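Local coordinates for acyl-coenzyme A oxidase 1 (Yarrowia lipolytica, PDB 5Y9D), which catalyses the FAD-dependent oxidation of acyl-CoA to (2E)-enoyl-CoA by molecular oxygen, releasing hydrogen peroxide, in peroxisomal fatty acid beta-oxidation, at residues 22-25 with 26-29; 522-525 with 526-530; 566-569 with 570-573. One frame throughout, in Å; residues are numbered along the deposited sequence.

How the contacts relate
Contact 1 lies near the N-terminal end of the modelled chain, at the outside of the subunit and against the second subunit. Contacts 2 and 3 are buried and join successive turns of helices 519-544 and 558-581. Their centres are 9 Å apart, whereas contact 1 is at least about 31 Å from either at the nearest atoms. The chemistry follows the place. In contact 1 an irregular segment folds back through side-chain bonds to main chain and to a carboxylate. Contacts 2 and 3 rest mainly on regular backbone bonds within a helix. The two helices pack together, and Tyr497 bonds to both Ser530 of contact 2 and His568 of contact 3.

Contact 1: 22-25 with 26-29; sequences TTNT and FTDP
Asn24 and Thr27 grip each other through two bonds that run in opposite directions. Thr27 N donates to Asn24 OD1 at 3.0 Å, nearly along the amide C=O. Asn24 N donates to Thr27 OG1, also at 3.0 Å, and this bond is close to straight at 167°. This is the bond pattern of a capping box, at the entry to helix 28-38. Asn24 CG sits between its own N and carbonyl carbon (chi1 56°), which brings OD1 round to the backbone that follows. Asn24 O accepts Asp28 N at 2.9 Å, with a weak second bond from Thr27 N. The tight part lies around Asp28, which is buried. Thr23 OG1 donates to Asp28 OD1 at 2.7 Å, on the anti side and 31° out of the carboxylate plane. The other oxygen, OD2, forms a salt bridge with Arg338, so both carboxylate oxygens have partners. Pro29 CD lies 3.3 Å from Thr25 O. The loose side is different. Thr22 is exposed and poorly ordered, and Thr27 is exposed although its hydroxyl is used. Thr25 faces the second subunit, where its OG1 is hydrogen-bonded to Glu181 of that subunit. The turn thus leads into helix 28-38 at the subunit boundary, with Phe26 and Pro29 lying against Tyr666 of helix 665-676.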
loop_
_atom_site.group_PDB
_atom_site.type_symbol
_atom_site.label_atom_id
_atom_site.label_comp_id
_atom_site.label_asym_id
_atom_site.label_seq_id
_atom_site.Cartn_x
_atom_site.Cartn_y
_atom_site.Cartn_z
ATOM N N THR A 22 19.496 -30.216 19.842
ATOM C CA THR A 22 20.008 -29.025 20.599
ATOM C C THR A 22 19.139 -27.737 20.489
ATOM O O THR A 22 19.038 -26.992 21.473
ATOM C CB THR A 22 21.488 -28.692 20.237
ATOM O OG1 THR A 22 21.657 -28.615 18.811
ATOM C CG2 THR A 22 22.456 -29.748 20.817
ATOM N N THR A 23 18.486 -27.517 19.352
ATOM C CA THR A 23 17.660 -26.326 19.164
ATOM C C THR A 23 16.196 -26.587 18.878
ATOM O O THR A 23 15.826 -27.614 18.363
ATOM C CB THR A 23 18.201 -25.371 18.074
ATOM O OG1 THR A 23 17.792 -25.811 16.779
ATOM C CG2 THR A 23 19.687 -25.287 18.122
ATOM N N ASN A 24 15.376 -25.622 19.253
ATOM C CA ASN A 24 13.959 -25.597 18.948
ATOM C C ASN A 24 13.611 -24.349 18.144
ATOM O O ASN A 24 14.479 -23.603 17.748
ATOM C CB ASN A 24 13.101 -25.698 20.207
ATOM C CG ASN A 24 13.407 -24.621 21.214
ATOM O OD1 ASN A 24 13.788 -23.522 20.867
ATOM N ND2 ASN A 24 13.240 -24.942 22.471
ATOM N N THR A 25 12.332 -24.137 17.902
ATOM C CA THR A 25 11.908 -23.062 17.050
ATOM C C THR A 25 12.416 -21.767 17.632
ATOM O O THR A 25 12.811 -20.887 16.914
ATOM C CB THR A 25 10.378 -22.979 16.965
ATOM O OG1 THR A 25 9.842 -24.269 16.723
ATOM C CG2 THR A 25 9.962 -22.092 15.846
ATOM N N PHE A 26 12.399 -21.664 18.946
ATOM C CA PHE A 26 12.732 -20.427 19.629
ATOM C C PHE A 26 14.223 -20.107 19.571
ATOM O O PHE A 26 14.587 -18.965 19.351
ATOM C CB PHE A 26 12.273 -20.505 21.081
ATOM C CG PHE A 26 12.295 -19.188 21.792
ATOM C CD1 PHE A 26 11.420 -18.169 21.413
ATOM C CD2 PHE A 26 13.195 -18.962 22.836
ATOM C CE1 PHE A 26 11.442 -16.952 22.063
ATOM C CE2 PHE A 26 13.220 -17.749 23.490
ATOM C CZ PHE A 26 12.338 -16.742 23.103
ATOM N N THR A 27 15.071 -21.123 19.713
ATOM C CA THR A 27 16.508 -20.928 19.843
ATOM C C THR A 27 17.270 -21.114 18.537
ATOM O O THR A 27 18.459 -20.851 18.453
ATOM C CB THR A 27 17.086 -21.915 20.899
ATOM O OG1 THR A 27 16.818 -23.281 20.502
ATOM C CG2 THR A 27 16.464 -21.626 22.305
ATOM N N ASP A 28 16.591 -21.579 17.506
ATOM C CA ASP A 28 17.225 -21.823 16.222
ATOM C C ASP A 28 17.674 -20.579 15.455
ATOM O O ASP A 28 18.716 -20.609 14.829
ATOM C CB ASP A 28 16.290 -22.647 15.338
ATOM C CG ASP A 28 17.032 -23.388 14.261
ATOM O OD1 ASP A 28 17.947 -24.179 14.589
ATOM O OD2 ASP A 28 16.710 -23.156 13.086
ATOM N N PRO A 29 16.886 -19.486 15.484
ATOM C CA PRO A 29 17.222 -18.396 14.569
ATOM C C PRO A 29 18.633 -17.822 14.642
ATOM O O PRO A 29 19.243 -17.551 13.602
ATOM C CB PRO A 29 16.188 -17.338 14.912
ATOM C CG PRO A 29 14.984 -18.122 15.334
ATOM C CD PRO A 29 15.552 -19.297 16.093
#

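Contact 2: 522-525 with 526-530; sequences LVEA and FRTAS
Val523 with Arg527 and Glu524 with Thr528 are contacts between successive turns of one alpha-helix, 519-544, in the buried part of the C-terminal helical region. The backbone sets the spacing. Arg527 N donates to Val523 O at 2.7 Å and 173°, and Phe526 N donates to Leu522 O at 2.8 Å. Val523 and Arg527 lie side by side and point the same way. Running extended from CG to NE, Arg527 brings one guanidinium face to Val523 CG1, which lies 3.4 Å above the plane, offset toward the rim. Replacing Arg527 by an alanine would remove the long chain, and Val523 CG1 would probably lose this cover, and Tyr497 and Gln571 a packing partner. Glu524 and Thr528 meet differently. Glu524 O takes two donors from one residue, Thr528 N at 2.9 Å and Thr528 OG1 at 2.6 Å, from opposite faces of its carbonyl plane. Thr528 OG1 stands anti to its carbonyl carbon (chi1 -60°), which points it back at the preceding turn. The Glu524 chain bends at chi2 and brings OE2 near Thr528 OG1 without a bond; OE2 accepts Lys503 N instead. The Phe526 ring has Leu522 O near its plane at the edge, and meets Phe611 edge-to-face. The arrangement is a regular helix turn with a threonine hydroxyl bonded back to the i-4 carbonyl, within the all-helical C-terminal part of an acyl-CoA oxidase.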
loop_
_atom_site.group_PDB
_atom_site.type_symbol
_atom_site.label_atom_id
_atom_site.label_comp_id
_atom_site.label_asym_id
_atom_site.label_seq_id
_atom_site.Cartn_x
_atom_site.Cartn_y
_atom_site.Cartn_z
ATOM N N LEU A 522 21.464 -6.069 -22.575
ATOM C CA LEU A 522 20.296 -5.715 -21.769
ATOM C C LEU A 522 20.096 -4.226 -21.886
ATOM O O LEU A 522 19.001 -3.761 -22.209
ATOM C CB LEU A 522 20.474 -6.149 -20.308
ATOM C CG LEU A 522 20.574 -7.670 -20.179
ATOM C CD1 LEU A 522 21.050 -8.118 -18.810
ATOM C CD2 LEU A 522 19.257 -8.318 -20.555
ATOM N N VAL A 523 21.181 -3.492 -21.694
ATOM C CA VAL A 523 21.138 -2.033 -21.824
ATOM C C VAL A 523 20.509 -1.651 -23.164
ATOM O O VAL A 523 19.477 -0.980 -23.213
ATOM C CB VAL A 523 22.540 -1.406 -21.691
ATOM C CG1 VAL A 523 22.531 0.058 -22.096
ATOM C CG2 VAL A 523 23.043 -1.532 -20.259
ATOM N N GLU A 524 21.124 -2.142 -24.229
ATOM C CA GLU A 524 20.703 -1.890 -25.592
ATOM C C GLU A 524 19.266 -2.332 -25.789
ATOM O O GLU A 524 18.509 -1.675 -26.500
ATOM C CB GLU A 524 21.647 -2.611 -26.571
ATOM C CG GLU A 524 21.344 -2.375 -28.052
ATOM C CD GLU A 524 21.334 -0.901 -28.419
ATOM O OE1 GLU A 524 22.097 -0.156 -27.769
ATOM O OE2 GLU A 524 20.575 -0.480 -29.332
ATOM N N ALA A 525 18.864 -3.427 -25.143
ATOM C CA ALA A 525 17.481 -3.876 -25.272
ATOM C C ALA A 525 16.562 -2.851 -24.660
ATOM O O ALA A 525 15.483 -2.541 -25.206
ATOM C CB ALA A 525 17.272 -5.221 -24.620
ATOM N N PHE A 526 17.002 -2.306 -23.532
ATOM C CA PHE A 526 16.159 -1.360 -22.818
ATOM C C PHE A 526 16.101 -0.043 -23.528
ATOM O O PHE A 526 15.010 0.495 -23.697
ATOM C CB PHE A 526 16.562 -1.208 -21.344
ATOM C CG PHE A 526 15.688 -1.994 -20.446
ATOM C CD1 PHE A 526 16.001 -3.293 -20.128
ATOM C CD2 PHE A 526 14.494 -1.473 -20.014
ATOM C CE1 PHE A 526 15.164 -4.047 -19.346
ATOM C CE2 PHE A 526 13.649 -2.218 -19.236
ATOM C CZ PHE A 526 13.986 -3.511 -18.902
ATOM N N ARG A 527 17.259 0.459 -23.954
ATOM C CA ARG A 527 17.334 1.675 -24.769
ATOM C C ARG A 527 16.480 1.620 -26.049
ATOM O O ARG A 527 15.774 2.574 -26.391
ATOM C CB ARG A 527 18.776 1.958 -25.122
ATOM C CG ARG A 527 19.570 2.414 -23.923
ATOM C CD ARG A 527 21.032 2.583 -24.222
ATOM N NE ARG A 527 21.640 3.346 -23.142
ATOM C CZ ARG A 527 22.939 3.552 -22.982
ATOM N NH1 ARG A 527 23.849 3.076 -23.831
ATOM N NH2 ARG A 527 23.324 4.271 -21.954
ATOM N N THR A 528 16.532 0.484 -26.728
ATOM C CA THR A 528 15.672 0.199 -27.871
ATOM C C THR A 528 14.187 0.256 -27.547
ATOM O O THR A 528 13.409 0.810 -28.323
ATOM C CB THR A 528 16.005 -1.202 -28.429
ATOM O OG1 THR A 528 17.374 -1.208 -28.832
ATOM C CG2 THR A 528 15.139 -1.546 -29.595
ATOM N N ALA A 529 13.778 -0.350 -26.437
ATOM C CA ALA A 529 12.362 -0.287 -26.043
ATOM C C ALA A 529 11.982 1.150 -25.718
ATOM O O ALA A 529 10.951 1.634 -26.142
ATOM C CB ALA A 529 12.056 -1.206 -24.860
ATOM N N SER A 530 12.826 1.843 -24.979
ATOM C CA SER A 530 12.539 3.245 -24.653
ATOM C C SER A 530 12.521 4.129 -25.908
ATOM O O SER A 530 11.552 4.848 -26.146
ATOM C CB SER A 530 13.529 3.800 -23.632
ATOM O OG SER A 530 13.222 5.153 -23.312
#

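Contact 3: 566-569 with 570-573; sequences RIHT and RQHL
Arg566 with Arg570, Ile567 with Gln571, His568 with His572 and Thr569 with Leu573 each form an i to i+4 backbone bond, so every carbonyl of 566-569 is satisfied. The shortest is His572 N to His568 O at 2.7 Å. The longest is Arg570 N to Arg566 O at 3.1 Å. The side chains meet the preceding turn mainly through their CB atoms. His572 CB lies 3.3 Å from Thr569 O, and Gln571 CB lies the same distance from Ile567 O. Several polar ends find partners outside the two segments. Thr569 OG1 is hydrogen-bonded to Ala565 O one turn back, and His568 ND1 to Tyr497 OH. Arg566 makes a salt bridge with Asp607. Arg570 NE is hydrogen-bonded to Ser603 OG, and its NH2 forms a salt bridge with Glu606, with a cation-pi contact to Tyr367. The Arg570 chain is bent on the way to these partners: CG is anti to the backbone N (chi1 -178°), and the chain turns at chi2 and chi3. The two histidines point along the same flank, with His568 NE2 and His572 ND1 5.1 Å apart. This part of helix 558-581 packs among other helices. Helix 519-544 packs on Gln571 and His568, helix 400-437 on Thr569 and Leu573, and helix 467-486 on His568.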
loop_
_atom_site.group_PDB
_atom_site.type_symbol
_atom_site.label_atom_id
_atom_site.label_comp_id
_atom_site.label_asym_id
_atom_site.label_seq_id
_atom_site.Cartn_x
_atom_site.Cartn_y
_atom_site.Cartn_z
ATOM N N ARG A 566 8.193 5.832 -17.907
ATOM C CA ARG A 566 8.394 4.590 -17.204
ATOM C C ARG A 566 9.534 3.798 -17.755
ATOM O O ARG A 566 10.372 3.419 -16.977
ATOM C CB ARG A 566 7.144 3.700 -17.210
ATOM C CG ARG A 566 7.143 2.718 -16.038
ATOM C CD ARG A 566 6.769 1.339 -16.464
ATOM N NE ARG A 566 5.355 1.092 -16.283
ATOM C CZ ARG A 566 4.684 0.130 -16.922
ATOM N NH1 ARG A 566 5.317 -0.649 -17.809
ATOM N NH2 ARG A 566 3.377 -0.049 -16.677
ATOM N N ILE A 567 9.535 3.505 -19.069
ATOM C CA ILE A 567 10.635 2.731 -19.667
ATOM C C ILE A 567 11.978 3.461 -19.584
ATOM O O ILE A 567 12.985 2.851 -19.313
ATOM C CB ILE A 567 10.454 2.357 -21.154
ATOM C CG1 ILE A 567 9.009 2.064 -21.517
ATOM C CG2 ILE A 567 11.292 1.126 -21.492
ATOM C CD1 ILE A 567 8.398 0.956 -20.689
ATOM N N HIS A 568 11.995 4.760 -19.824
ATOM C CA HIS A 568 13.267 5.497 -19.921
ATOM C C HIS A 568 13.922 5.619 -18.547
ATOM O O HIS A 568 15.133 5.502 -18.404
ATOM C CB HIS A 568 13.018 6.895 -20.499
ATOM C CG HIS A 568 14.093 7.882 -20.168
ATOM N ND1 HIS A 568 15.304 7.906 -20.817
ATOM C CD2 HIS A 568 14.156 8.844 -19.225
ATOM C CE1 HIS A 568 16.060 8.860 -20.307
ATOM N NE2 HIS A 568 15.392 9.436 -19.333
ATOM N N THR A 569 13.100 5.881 -17.543
ATOM C CA THR A 569 13.528 5.829 -16.166
ATOM C C THR A 569 14.092 4.461 -15.839
ATOM O O THR A 569 15.217 4.378 -15.295
ATOM C CB THR A 569 12.392 6.143 -15.169
ATOM O OG1 THR A 569 11.900 7.469 -15.392
ATOM C CG2 THR A 569 12.916 6.081 -13.767
ATOM N N ARG A 570 13.352 3.388 -16.162
ATOM C CA ARG A 570 13.869 2.070 -15.811
ATOM C C ARG A 570 15.191 1.779 -16.526
ATOM O O ARG A 570 16.107 1.213 -15.916
ATOM C CB ARG A 570 12.872 0.950 -16.047
ATOM C CG ARG A 570 13.419 -0.419 -15.637
ATOM C CD ARG A 570 13.740 -0.478 -14.125
ATOM N NE ARG A 570 12.949 -1.559 -13.531
ATOM C CZ ARG A 570 11.863 -1.408 -12.787
ATOM N NH1 ARG A 570 11.425 -0.218 -12.421
ATOM N NH2 ARG A 570 11.222 -2.487 -12.376
ATOM N N GLN A 571 15.284 2.202 -17.795
ATOM C CA GLN A 571 16.516 2.112 -18.599
ATOM C C GLN A 571 17.652 2.959 -18.001
ATOM O O GLN A 571 18.812 2.566 -18.008
ATOM C CB GLN A 571 16.213 2.504 -20.070
ATOM C CG GLN A 571 17.410 2.607 -21.009
ATOM C CD GLN A 571 18.175 3.907 -20.846
ATOM O OE1 GLN A 571 17.600 4.956 -20.519
ATOM N NE2 GLN A 571 19.476 3.840 -21.008
ATOM N N HIS A 572 17.325 4.125 -17.482
ATOM C CA HIS A 572 18.324 4.944 -16.831
ATOM C C HIS A 572 18.947 4.274 -15.599
ATOM O O HIS A 572 20.174 4.374 -15.359
ATOM C CB HIS A 572 17.713 6.261 -16.408
ATOM C CG HIS A 572 18.721 7.313 -16.084
ATOM N ND1 HIS A 572 19.634 7.769 -17.004
ATOM C CD2 HIS A 572 18.934 8.026 -14.957
ATOM C CE1 HIS A 572 20.383 8.706 -16.455
ATOM N NE2 HIS A 572 19.973 8.887 -15.214
ATOM N N LEU A 573 18.120 3.599 -14.811
ATOM C CA LEU A 573 18.611 3.043 -13.551
ATOM C C LEU A 573 19.458 1.835 -13.814
ATOM O O LEU A 573 20.554 1.699 -13.247
ATOM C CB LEU A 573 17.485 2.680 -12.607
ATOM C CG LEU A 573 16.923 3.818 -11.772
ATOM C CD1 LEU A 573 15.768 3.250 -10.940
ATOM C CD2 LEU A 573 17.970 4.456 -10.855
#